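Local coordinates for protein antitoxin of toxin-antitoxin system VAPB (Rickettsia felis, PDB 3ZVK) that neutralises its cognate toxin VapC2, partially inhibiting that toxin's RNase activity, and binds DNA from the promoter of the toxin-antitoxin pair, at a contact of chain A with DNA. Numbering follows the deposited sequence.

A contact of chain A with DNA. Residues 7-10. With nucleotides of chain C; nucleotides of chain B.
Asn9 reaches into the major groove and meets the Hoogsteen edge of DT19 of chain C, its amide ND2 donating a hydrogen bond of 2.9 Å to the thymine O4. The acceptor lies in the plane of the amide, and the bond is bent, with 140° at the hydrogen. CG stands anti to the backbone N (chi1 -172°), which carries the carboxamide away from the strand and toward the bases. The same O4 also accepts a hydrogen bond from N6 of DA8 of chain B in the Watson-Crick pair, so donors from both the protein and the paired base reach it.

Water 1 extends the reading to the other DNA strand. It lies 2.9 Å from Asn9 ND2, in a nearly straight arrangement (172° at the hydrogen). It also sits 3.0 Å from the backbone O of Met8 and 2.8 Å from O4 of DT7 of chain B. Main chain and side chain together thus hold the bridge to this thymine.

Packing contacts involve thymine methyls. Phe7 brings the ring-edge atom CD2 to 3.9 Å from C7 of DT7 of chain B, while Gly10 sets its CA 3.8 Å from C7 of DT17 of chain C. The amide oxygen OD1 of Asn9 packs 3.7 Å from that same C7 of DT17. Contacts to thymine O4 and methyl groups suggest recognition of the TAT stretch through its thymines.

Phe7, Met8 and Asn9 end strand 3-9, and Gly10 begins the turn into strand 12-17, placing the tip of this hairpin of the MazE/AbrB-type DNA-binding region against the groove floor.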
# COMPACT_ATOMS: atom_id res chain seq x y z
N PHE A 7 1.21 -15.76 13.61
CA PHE A 7 1.62 -16.79 12.67
C PHE A 7 0.54 -16.97 11.58
O PHE A 7 -0.52 -16.36 11.68
CB PHE A 7 1.94 -18.10 13.41
CG PHE A 7 0.74 -18.77 14.03
CD1 PHE A 7 0.26 -18.36 15.27
CD2 PHE A 7 0.10 -19.82 13.39
CE1 PHE A 7 -0.87 -18.97 15.84
CE2 PHE A 7 -1.02 -20.43 13.96
CZ PHE A 7 -1.49 -20.01 15.18
N MET A 8 0.82 -17.78 10.56
CA MET A 8 -0.15 -18.06 9.49
C MET A 8 -0.80 -19.42 9.69
O MET A 8 -0.13 -20.40 10.01
CB MET A 8 0.50 -17.99 8.09
CG MET A 8 0.98 -16.60 7.66
SD MET A 8 -0.22 -15.24 7.75
CE MET A 8 -1.29 -15.60 6.41
N ASN A 9 -2.12 -19.46 9.49
CA ASN A 9 -2.94 -20.67 9.52
C ASN A 9 -3.74 -20.59 8.23
O ASN A 9 -4.61 -19.72 8.10
CB ASN A 9 -3.88 -20.69 10.73
CG ASN A 9 -4.59 -21.99 10.90
OD1 ASN A 9 -5.83 -22.08 10.83
ND2 ASN A 9 -3.84 -23.03 11.13
N GLY A 10 -3.37 -21.41 7.25
CA GLY A 10 -3.96 -21.36 5.92
C GLY A 10 -3.53 -20.05 5.29
O GLY A 10 -2.34 -19.70 5.33
P DT C 17 -12.99 -19.31 9.59
OP1 DT C 17 -14.36 -19.00 10.06
OP2 DT C 17 -11.86 -18.99 10.50
O5' DT C 17 -12.94 -20.84 9.15
C5' DT C 17 -13.78 -21.48 8.19
C4' DT C 17 -13.46 -22.97 8.16
O4' DT C 17 -12.24 -23.21 7.41
C3' DT C 17 -13.27 -23.68 9.51
O3' DT C 17 -14.13 -24.84 9.63
C2' DT C 17 -11.77 -24.01 9.57
C1' DT C 17 -11.44 -24.15 8.10
N1 DT C 17 -10.05 -24.02 7.62
C2 DT C 17 -9.60 -24.98 6.74
O2 DT C 17 -10.21 -26.02 6.52
N3 DT C 17 -8.34 -24.75 6.22
C4 DT C 17 -7.53 -23.64 6.44
O4 DT C 17 -6.45 -23.59 5.87
C5 DT C 17 -8.10 -22.61 7.29
C7 DT C 17 -7.36 -21.33 7.60
C6 DT C 17 -9.33 -22.85 7.81
P DA C 18 -14.29 -25.64 11.02
OP1 DA C 18 -15.62 -26.28 11.03
OP2 DA C 18 -13.92 -24.77 12.16
O5' DA C 18 -13.18 -26.78 11.00
C5' DA C 18 -13.08 -27.65 9.88
C4' DA C 18 -11.81 -28.46 9.91
O4' DA C 18 -10.75 -27.77 9.20
C3' DA C 18 -11.31 -28.89 11.29
O3' DA C 18 -11.48 -30.28 11.43
C2' DA C 18 -9.84 -28.48 11.30
C1' DA C 18 -9.55 -28.19 9.82
N9 DA C 18 -8.53 -27.18 9.61
C8 DA C 18 -8.46 -25.94 10.20
N7 DA C 18 -7.43 -25.25 9.82
C5 DA C 18 -6.76 -26.09 8.95
C6 DA C 18 -5.57 -25.94 8.19
N6 DA C 18 -4.82 -24.83 8.24
N1 DA C 18 -5.17 -26.99 7.43
C2 DA C 18 -5.89 -28.13 7.42
N3 DA C 18 -7.04 -28.37 8.06
C4 DA C 18 -7.42 -27.31 8.81
P DT C 19 -11.15 -31.16 12.75
OP1 DT C 19 -12.05 -32.34 12.71
OP2 DT C 19 -11.11 -30.32 13.98
O5' DT C 19 -9.65 -31.64 12.45
C5' DT C 19 -9.32 -32.20 11.15
C4' DT C 19 -7.84 -32.12 10.81
O4' DT C 19 -7.44 -30.77 10.53
C3' DT C 19 -6.91 -32.61 11.91
O3' DT C 19 -6.67 -33.99 11.70
C2' DT C 19 -5.65 -31.76 11.73
C1' DT C 19 -6.04 -30.75 10.66
N1 DT C 19 -5.49 -29.39 10.94
C2 DT C 19 -4.31 -29.07 10.29
O2 DT C 19 -3.77 -29.81 9.52
N3 DT C 19 -3.81 -27.82 10.56
C4 DT C 19 -4.34 -26.90 11.44
O4 DT C 19 -3.73 -25.86 11.60
C5 DT C 19 -5.56 -27.29 12.13
C7 DT C 19 -6.20 -26.37 13.13
C6 DT C 19 -6.09 -28.50 11.84
P DT B 7 8.99 -20.96 9.78
OP1 DT B 7 10.30 -20.51 9.24
OP2 DT B 7 7.85 -20.01 9.93
O5' DT B 7 8.42 -22.15 8.86
C5' DT B 7 8.79 -23.53 9.01
C4' DT B 7 7.66 -24.47 8.61
O4' DT B 7 6.71 -24.70 9.68
C3' DT B 7 6.85 -24.11 7.37
O3' DT B 7 7.41 -24.78 6.26
C2' DT B 7 5.43 -24.59 7.69
C1' DT B 7 5.56 -25.24 9.08
N1 DT B 7 4.34 -25.05 9.95
C2 DT B 7 3.55 -26.15 10.28
O2 DT B 7 3.81 -27.30 9.96
N3 DT B 7 2.47 -25.84 11.06
C4 DT B 7 2.08 -24.59 11.52
O4 DT B 7 1.06 -24.52 12.20
C5 DT B 7 2.93 -23.48 11.12
C7 DT B 7 2.65 -22.06 11.53
C6 DT B 7 4.00 -23.77 10.37
P DA B 8 6.95 -24.69 4.72
OP1 DA B 8 8.17 -24.94 3.91
OP2 DA B 8 6.09 -23.50 4.47
O5' DA B 8 5.99 -25.96 4.55
C5' DA B 8 6.18 -27.26 5.14
C4' DA B 8 4.81 -27.91 5.21
O4' DA B 8 4.10 -27.40 6.37
C3' DA B 8 3.90 -27.58 4.02
O3' DA B 8 3.73 -28.70 3.16
C2' DA B 8 2.58 -27.13 4.62
C1' DA B 8 2.74 -27.57 6.07
N9 DA B 8 1.87 -26.84 6.97
C8 DA B 8 1.92 -25.51 7.28
N7 DA B 8 0.92 -25.11 8.02
C5 DA B 8 0.13 -26.23 8.17
C6 DA B 8 -1.06 -26.48 8.89
N6 DA B 8 -1.71 -25.56 9.60
N1 DA B 8 -1.58 -27.72 8.81
C2 DA B 8 -0.92 -28.67 8.13
N3 DA B 8 0.22 -28.57 7.47
C4 DA B 8 0.70 -27.31 7.52
P DT B 9 3.21 -28.61 1.64
OP1 DT B 9 4.03 -29.55 0.84
OP2 DT B 9 3.02 -27.20 1.18
O5' DT B 9 1.76 -29.25 1.78
C5' DT B 9 1.46 -30.52 2.39
C4' DT B 9 -0.06 -30.63 2.49
O4' DT B 9 -0.60 -29.89 3.62
C3' DT B 9 -0.84 -30.15 1.26
O3' DT B 9 -1.83 -31.13 1.00
C2' DT B 9 -1.44 -28.82 1.69
C1' DT B 9 -1.69 -29.12 3.17
N1 DT B 9 -1.94 -27.97 4.08
C2 DT B 9 -3.02 -28.03 4.95
O2 DT B 9 -3.78 -28.99 5.01
N3 DT B 9 -3.18 -26.93 5.76
C4 DT B 9 -2.40 -25.78 5.79
O4 DT B 9 -2.68 -24.88 6.60
C5 DT B 9 -1.29 -25.78 4.86
C7 DT B 9 -0.38 -24.60 4.75
C6 DT B 9 -1.09 -26.87 4.09
O HOH W 1 -0.99 -22.81 11.54